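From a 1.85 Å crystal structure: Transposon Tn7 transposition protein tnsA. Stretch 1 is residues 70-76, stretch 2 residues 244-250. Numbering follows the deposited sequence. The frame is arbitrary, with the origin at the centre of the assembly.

Stretch 1 (70-76) FLSLEWE
Stretch 2, residues 244-250: IKFNIYK

A helix and a turn that lie far apart in sequence can be locked together by a few well-shaped side chains, and the contact between residues 70-76 and 244-250 of the Tn7 transposition protein TnsA is a compact example. The first stretch continues a helix that begins earlier in the chain, with phi/psi near -65/-40 and a Glu74 N to Phe70 O hydrogen bond of 2.9 Å; at Glu76 psi swings to 123°. The second stretch enters as a strand at Ile244 and Lys245 (phi/psi -125/131 and -122/155), passes through an extended Phe246 (-143/-175), and folds into a type I beta turn from Asn247 to Lys250. Ile248 (-64/-15) and Tyr249 (-84/1) occupy the turn's central positions, and Lys250 N closes it on Asn247 O at 3.0 Å. The CA atoms come nearest at Trp75 and Asn247, 7.3 Å apart, leaving room for side chains between them; 416 Å² is buried, both sides summed.

One bump is Ile248. Its CA-to-CB bond points toward the helix, and chi1 of 63° (p) with chi2 of 167° (t) carries the CD1 methyl down to the helix backbone. There CD1 lies 3.5 Å from Leu71 O and 3.6 Å from Ser72 CA, a close seat, with Ser72 OG 4.1 Å from Ile248 CD1 at its side. Leu71 CB, 4.5 Å from Ile248 CD1, lines the same hollow more loosely, while Trp75 CD1 approaches Ile248 CG1 at 4.0 Å.

Trp75 (chi1 176°, t; chi2 84°) is the answering projection from the helix. Tyr249, with chi1 -77° (m) and chi2 -76°, lays its ring edge over one face of the indole: Trp75 CE3 and Tyr249 CE2 are 3.4 Å apart, the six-membered ring centroids are separated by 4.6 Å, and the planes meet at 68°. Such an edge-to-face pair sets weakly positive ring hydrogens against pi density. Near the plane of the indole, Phe246 O sits 3.6 Å from Trp75 CD1. Trp75 NE1 gives a weak hydrogen bond to Asn247 OD1, 3.3 Å long and bent to 123°; the same OD1 accepts from Tyr249 N at 3.3 Å, so the asparagine (chi1 -175°, t) ties the indole to the turn.

Polar contacts complete the fit. The CA-to-CB bond of Lys245 points toward the helix, and chi angles p, t, m, t place Lys245 NZ 2.7 Å from Glu74 OE2 in a salt bridge; NZ also donates to Glu74 O at 2.9 Å. Glu74 starts sideways, but chi1 180° (t) and chi2 75° (p) bring its carboxylate within reach. A water donates to Ser72 OG at 2.8 Å and is hydrogen-bonded to Tyr249 OH at 3.2 Å, bridging the two hydroxyls. The general lesson is that apolar contacts and polar bonds occur side by side in one small interface.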

ATOM      1  N   PHE A  70      -0.620  -1.961   2.478  1.00 18.38           N
ATOM      2  CA  PHE A  70       0.474  -2.905   2.288  1.00 19.89           C
ATOM      3  C   PHE A  70       0.486  -3.971   3.392  1.00 19.59           C
ATOM      4  O   PHE A  70       0.557  -5.165   3.108  1.00 18.99           O
ATOM      5  CB  PHE A  70       1.828  -2.190   2.292  1.00 21.02           C
ATOM      6  CG  PHE A  70       2.997  -3.132   2.310  1.00 23.99           C
ATOM      7  CD1 PHE A  70       3.460  -3.707   1.134  1.00 25.63           C
ATOM      8  CD2 PHE A  70       3.580  -3.513   3.517  1.00 26.37           C
ATOM      9  CE1 PHE A  70       4.486  -4.655   1.160  1.00 25.08           C
ATOM     10  CE2 PHE A  70       4.601  -4.458   3.556  1.00 25.53           C
ATOM     11  CZ  PHE A  70       5.053  -5.030   2.370  1.00 26.20           C
ATOM     12  N   LEU A  71       0.429  -3.542   4.647  1.00 19.74           N
ATOM     13  CA  LEU A  71       0.443  -4.499   5.757  1.00 21.76           C
ATOM     14  C   LEU A  71      -0.739  -5.467   5.667  1.00 21.46           C
ATOM     15  O   LEU A  71      -0.607  -6.658   5.972  1.00 22.03           O
ATOM     16  CB  LEU A  71       0.427  -3.757   7.095  1.00 21.81           C
ATOM     17  CG  LEU A  71       1.669  -2.913   7.411  1.00 22.81           C
ATOM     18  CD1 LEU A  71       1.423  -2.064   8.656  1.00 23.18           C
ATOM     19  CD2 LEU A  71       2.869  -3.825   7.613  1.00 24.75           C
ATOM     20  N   SER A  72      -1.892  -4.961   5.246  1.00 20.49           N
ATOM     21  CA  SER A  72      -3.079  -5.802   5.100  1.00 21.04           C
ATOM     22  C   SER A  72      -2.880  -6.826   3.979  1.00 22.54           C
ATOM     23  O   SER A  72      -3.301  -7.980   4.104  1.00 21.52           O
ATOM     24  CB  SER A  72      -4.315  -4.939   4.806  1.00 20.30           C
ATOM     25  OG  SER A  72      -4.521  -3.970   5.825  1.00 22.43           O
ATOM     26  N   LEU A  73      -2.249  -6.408   2.880  1.00 20.45           N
ATOM     27  CA  LEU A  73      -1.998  -7.314   1.755  1.00 21.58           C
ATOM     28  C   LEU A  73      -0.968  -8.384   2.104  1.00 22.61           C
ATOM     29  O   LEU A  73      -1.145  -9.558   1.773  1.00 23.09           O
ATOM     30  CB  LEU A  73      -1.498  -6.531   0.533  1.00 21.20           C
ATOM     31  CG  LEU A  73      -2.484  -5.582  -0.154  1.00 24.03           C
ATOM     32  CD1 LEU A  73      -1.731  -4.726  -1.170  1.00 23.54           C
ATOM     33  CD2 LEU A  73      -3.593  -6.388  -0.835  1.00 22.34           C
ATOM     34  N   GLU A  74       0.108  -7.967   2.766  1.00 22.84           N
ATOM     35  CA  GLU A  74       1.196  -8.866   3.170  1.00 25.16           C
ATOM     36  C   GLU A  74       0.708  -9.911   4.176  1.00 24.82           C
ATOM     37  O   GLU A  74       1.302 -10.977   4.320  1.00 25.57           O
ATOM     38  CB  GLU A  74       2.337  -8.033   3.769  1.00 27.01           C
ATOM     39  CG  GLU A  74       3.562  -8.803   4.252  1.00 31.71           C
ATOM     40  CD  GLU A  74       4.463  -9.314   3.129  1.00 33.05           C
ATOM     41  OE1 GLU A  74       4.472  -8.724   2.021  1.00 33.25           O
ATOM     42  OE2 GLU A  74       5.188 -10.299   3.368  1.00 31.60           O
ATOM     43  N   TRP A  75      -0.383  -9.602   4.867  1.00 23.51           N
ATOM     44  CA  TRP A  75      -0.959 -10.528   5.841  1.00 24.32           C
ATOM     45  C   TRP A  75      -1.710 -11.685   5.160  1.00 25.08           C
ATOM     46  O   TRP A  75      -1.731 -12.802   5.675  1.00 24.19           O
ATOM     47  CB  TRP A  75      -1.927  -9.776   6.755  1.00 26.06           C
ATOM     48  CG  TRP A  75      -2.654 -10.660   7.730  1.00 28.51           C
ATOM     49  CD1 TRP A  75      -2.201 -11.096   8.942  1.00 30.47           C
ATOM     50  CD2 TRP A  75      -3.953 -11.237   7.554  1.00 28.59           C
ATOM     51  NE1 TRP A  75      -3.140 -11.909   9.536  1.00 31.26           N
ATOM     52  CE2 TRP A  75      -4.225 -12.014   8.703  1.00 29.80           C
ATOM     53  CE3 TRP A  75      -4.912 -11.176   6.535  1.00 28.11           C
ATOM     54  CZ2 TRP A  75      -5.418 -12.724   8.862  1.00 30.58           C
ATOM     55  CZ3 TRP A  75      -6.102 -11.884   6.693  1.00 31.47           C
ATOM     56  CH2 TRP A  75      -6.343 -12.648   7.850  1.00 31.68           C
ATOM     57  N   GLU A  76      -2.335 -11.411   4.014  1.00 22.69           N
ATOM     58  CA  GLU A  76      -3.109 -12.423   3.279  1.00 22.58           C
ATOM     59  C   GLU A  76      -2.264 -13.571   2.736  1.00 23.96           C
ATOM     60  O   GLU A  76      -1.334 -13.354   1.964  1.00 23.55           O
ATOM     61  CB  GLU A  76      -3.858 -11.768   2.116  1.00 22.16           C
ATOM     62  CG  GLU A  76      -4.922 -10.758   2.531  1.00 22.26           C
ATOM     63  CD  GLU A  76      -6.122 -11.402   3.212  1.00 25.39           C
ATOM     64  OE1 GLU A  76      -6.302 -12.634   3.076  1.00 26.06           O
ATOM     65  OE2 GLU A  76      -6.895 -10.670   3.866  1.00 26.93           O
ATOM     66  N   ILE A 244       9.583  -8.840  10.699  1.00 21.43           N
ATOM     67  CA  ILE A 244       8.680  -9.651  11.490  1.00 20.97           C
ATOM     68  C   ILE A 244       7.271  -9.203  11.135  1.00 22.10           C
ATOM     69  O   ILE A 244       6.995  -8.004  11.091  1.00 20.09           O
ATOM     70  CB  ILE A 244       8.887  -9.432  13.005  1.00 22.35           C
ATOM     71  CG1 ILE A 244      10.296  -9.870  13.408  1.00 23.37           C
ATOM     72  CG2 ILE A 244       7.837 -10.214  13.803  1.00 22.76           C
ATOM     73  CD1 ILE A 244      10.614  -9.586  14.872  1.00 23.90           C
ATOM     74  N   LYS A 245       6.393 -10.155  10.842  1.00 22.09           N
ATOM     75  CA  LYS A 245       5.007  -9.824  10.556  1.00 24.89           C
ATOM     76  C   LYS A 245       4.167 -10.592  11.576  1.00 25.75           C
ATOM     77  O   LYS A 245       4.609 -11.611  12.115  1.00 25.31           O
ATOM     78  CB  LYS A 245       4.622 -10.187   9.120  1.00 25.48           C
ATOM     79  CG  LYS A 245       4.954 -11.589   8.702  1.00 29.83           C
ATOM     80  CD  LYS A 245       5.081 -11.695   7.179  1.00 31.97           C
ATOM     81  CE  LYS A 245       3.740 -11.749   6.477  1.00 31.90           C
ATOM     82  NZ  LYS A 245       3.908 -12.021   5.006  1.00 31.16           N
ATOM     83  N   PHE A 246       2.973 -10.093  11.863  1.00 25.08           N
ATOM     84  CA  PHE A 246       2.126 -10.740  12.858  1.00 25.27           C
ATOM     85  C   PHE A 246       0.658 -10.685  12.464  1.00 26.05           C
ATOM     86  O   PHE A 246       0.322 -10.231  11.375  1.00 23.34           O
ATOM     87  CB  PHE A 246       2.318 -10.057  14.213  1.00 24.12           C
ATOM     88  CG  PHE A 246       1.885  -8.610  14.236  1.00 23.22           C
ATOM     89  CD1 PHE A 246       2.645  -7.627  13.606  1.00 22.96           C
ATOM     90  CD2 PHE A 246       0.718  -8.232  14.899  1.00 22.03           C
ATOM     91  CE1 PHE A 246       2.247  -6.279  13.638  1.00 25.25           C
ATOM     92  CE2 PHE A 246       0.312  -6.897  14.938  1.00 23.65           C
ATOM     93  CZ  PHE A 246       1.079  -5.914  14.305  1.00 24.65           C
ATOM     94  N   ASN A 247      -0.219 -11.161  13.343  1.00 24.04           N
ATOM     95  CA  ASN A 247      -1.645 -11.123  13.046  1.00 26.25           C
ATOM     96  C   ASN A 247      -2.128  -9.702  13.325  1.00 25.80           C
ATOM     97  O   ASN A 247      -2.550  -9.383  14.441  1.00 24.51           O
ATOM     98  CB  ASN A 247      -2.414 -12.122  13.922  1.00 27.29           C
ATOM     99  CG  ASN A 247      -3.882 -12.202  13.549  1.00 31.51           C
ATOM    100  OD1 ASN A 247      -4.333 -11.512  12.638  1.00 29.85           O
ATOM    101  ND2 ASN A 247      -4.635 -13.046  14.252  1.00 29.22           N
ATOM    102  N   ILE A 248      -2.053  -8.855  12.301  1.00 23.86           N
ATOM    103  CA  ILE A 248      -2.441  -7.453  12.410  1.00 23.73           C
ATOM    104  C   ILE A 248      -3.916  -7.235  12.714  1.00 23.51           C
ATOM    105  O   ILE A 248      -4.317  -6.136  13.100  1.00 23.03           O
ATOM    106  CB  ILE A 248      -2.097  -6.680  11.113  1.00 24.97           C
ATOM    107  CG1 ILE A 248      -2.893  -7.245   9.934  1.00 26.51           C
ATOM    108  CG2 ILE A 248      -0.619  -6.804  10.820  1.00 27.86           C
ATOM    109  CD1 ILE A 248      -2.864  -6.359   8.693  1.00 29.23           C
ATOM    110  N   TYR A 249      -4.721  -8.274  12.534  1.00 24.82           N
ATOM    111  CA  TYR A 249      -6.149  -8.166  12.802  1.00 26.99           C
ATOM    112  C   TYR A 249      -6.453  -8.394  14.276  1.00 29.09           C
ATOM    113  O   TYR A 249      -7.600  -8.352  14.705  1.00 28.56           O
ATOM    114  CB  TYR A 249      -6.918  -9.138  11.910  1.00 26.85           C
ATOM    115  CG  TYR A 249      -7.032  -8.614  10.495  1.00 24.84           C
ATOM    116  CD1 TYR A 249      -7.939  -7.602  10.180  1.00 26.70           C
ATOM    117  CD2 TYR A 249      -6.182  -9.072   9.490  1.00 25.38           C
ATOM    118  CE1 TYR A 249      -7.995  -7.055   8.892  1.00 27.89           C
ATOM    119  CE2 TYR A 249      -6.228  -8.533   8.208  1.00 25.76           C
ATOM    120  CZ  TYR A 249      -7.134  -7.528   7.916  1.00 26.19           C
ATOM    121  OH  TYR A 249      -7.181  -7.004   6.643  1.00 27.90           O
ATOM    122  N   LYS A 250      -5.396  -8.621  15.047  1.00 30.04           N
ATOM    123  CA  LYS A 250      -5.515  -8.815  16.483  1.00 31.27           C
ATOM    124  C   LYS A 250      -4.531  -7.832  17.097  1.00 31.11           C
ATOM    125  O   LYS A 250      -3.457  -7.608  16.543  1.00 29.29           O
ATOM    126  CB  LYS A 250      -5.132 -10.246  16.856  1.00 32.89           C
ATOM    127  CG  LYS A 250      -5.252 -10.568  18.336  1.00 38.16           C
ATOM    128  CD  LYS A 250      -4.910 -12.027  18.601  1.00 40.36           C
ATOM    129  CE  LYS A 250      -5.850 -12.959  17.850  1.00 43.40           C
ATOM    130  NZ  LYS A 250      -5.551 -14.396  18.122  1.00 46.18           N
TER
HETATM  131  O   HOH W   1      -7.236  -3.830   6.633  1.00 36.33           O